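Local coordinates for Exo-poly-alpha-D-galacturonosidase (Thermotoga maritima, PDB 3JUR), which probably hydrolyses polygalacturonate of pectin from the chain end, as a hyperthermoactive exopolygalacturonase of glycosyl hydrolase family 28, at residues D[386-389]-D[390-393]. Residues are numbered along the deposited sequence; the frame is centred on the assembly and turned at random.
Sequences GKYA and VRIE
At a corner of the right-handed parallel beta-helix typical of family 28, just where the chain bends at Ala389 into strand 390-393, the side chains of Tyr388 and Arg391 lie against each other on the outer surface of the coil. The arginine stem crosses the ring. Its CD sits over the middle of one face, 4.0 Å from the centroid of the Tyr388 ring and nearly on the ring normal, a CH-pi contact. Nearer the backbone, Arg391 CB meets Tyr388 CD1 at 4.0 Å. The guanidinium reaches farther out and is off-centre: Arg391 CZ stands 4.8 Å from the Tyr388 ring centroid, a cation-pi contact, while Arg391 NH1 comes to 4.0 Å from Tyr388 CE2. Guanidinium and ring planes are 23° apart, and Tyr388 CZ lies over one guanidinium face, offset toward its rim; the overlap is partial.

Arg391 gets there with CG anti to its own N (chi1 -173°) and an extended chain beyond, which carries the charged end away from the coil, outward across the tyrosine ring. Two carboxylates then fix it. Arg391 NE makes a bent salt-bridging hydrogen bond to Glu393 OE2 at 3.1 Å, the oxygen being met from above the carboxylate plane, and NH1 makes a salt bridge to Glu354 OE2 of the preceding coil. The arginine would be expected to favour the ionised form of both carboxylates.

Alternation along the strand sends Val390 and Ile392 the other way, into the interior of the solenoid, where Val390 packs on Ile405 and Ile392 on Ile358 and Leu419. Ala389, buried at the bend, brings its CB to 4.4 Å from Val390 CG2. On the outside, Tyr388 also touches Ile415 and Leu418 of strand 415-419 on the following coil.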
# COMPACT_ATOMS: atom_id res chain seq x y z
N GLY D 386 17.57 -1.34 -5.29
CA GLY D 386 18.18 -2.67 -5.14
C GLY D 386 17.61 -3.75 -6.03
O GLY D 386 16.46 -3.69 -6.46
N LYS D 387 18.43 -4.75 -6.31
CA LYS D 387 17.95 -6.00 -6.91
C LYS D 387 17.14 -6.77 -5.87
O LYS D 387 16.14 -7.39 -6.21
CB LYS D 387 19.13 -6.84 -7.44
CG LYS D 387 19.76 -6.25 -8.69
CD LYS D 387 21.21 -6.69 -8.91
CE LYS D 387 21.84 -5.84 -10.01
NZ LYS D 387 23.27 -6.21 -10.29
N TYR D 388 17.59 -6.70 -4.62
CA TYR D 388 16.92 -7.33 -3.47
C TYR D 388 16.76 -6.37 -2.31
O TYR D 388 17.68 -5.61 -1.99
CB TYR D 388 17.73 -8.53 -2.97
CG TYR D 388 17.88 -9.65 -3.96
CD1 TYR D 388 17.05 -10.78 -3.89
CD2 TYR D 388 18.84 -9.59 -4.98
CE1 TYR D 388 17.19 -11.82 -4.81
CE2 TYR D 388 18.99 -10.62 -5.90
CZ TYR D 388 18.16 -11.73 -5.81
OH TYR D 388 18.31 -12.74 -6.72
N ALA D 389 15.60 -6.38 -1.67
CA ALA D 389 15.46 -5.70 -0.39
C ALA D 389 16.05 -6.59 0.70
O ALA D 389 16.92 -6.17 1.46
CB ALA D 389 13.97 -5.38 -0.09
N VAL D 390 15.59 -7.84 0.75
CA VAL D 390 16.05 -8.81 1.74
C VAL D 390 16.45 -10.12 1.05
O VAL D 390 15.62 -10.78 0.40
CB VAL D 390 14.99 -9.09 2.82
CG1 VAL D 390 15.51 -10.08 3.86
CG2 VAL D 390 14.54 -7.81 3.52
N ARG D 391 17.72 -10.49 1.18
CA ARG D 391 18.25 -11.73 0.64
C ARG D 391 18.96 -12.48 1.77
O ARG D 391 20.03 -12.06 2.23
CB ARG D 391 19.19 -11.43 -0.52
CG ARG D 391 19.68 -12.66 -1.28
CD ARG D 391 20.67 -12.25 -2.36
NE ARG D 391 21.17 -13.40 -3.10
CZ ARG D 391 21.99 -13.33 -4.15
NH1 ARG D 391 22.44 -12.16 -4.60
NH2 ARG D 391 22.37 -14.45 -4.75
N ILE D 392 18.35 -13.58 2.23
CA ILE D 392 18.87 -14.33 3.38
C ILE D 392 19.02 -15.79 3.01
O ILE D 392 18.05 -16.47 2.68
CB ILE D 392 17.97 -14.16 4.65
CG1 ILE D 392 17.98 -12.70 5.11
CG2 ILE D 392 18.44 -15.11 5.79
CD1 ILE D 392 16.87 -12.35 6.11
N GLU D 393 20.26 -16.28 3.03
CA GLU D 393 20.54 -17.65 2.64
C GLU D 393 21.37 -18.41 3.67
O GLU D 393 22.57 -18.14 3.86
CB GLU D 393 21.16 -17.69 1.23
CG GLU D 393 20.18 -17.25 0.16
CD GLU D 393 20.82 -16.90 -1.18
OE1 GLU D 393 20.60 -17.67 -2.15
OE2 GLU D 393 21.53 -15.88 -1.27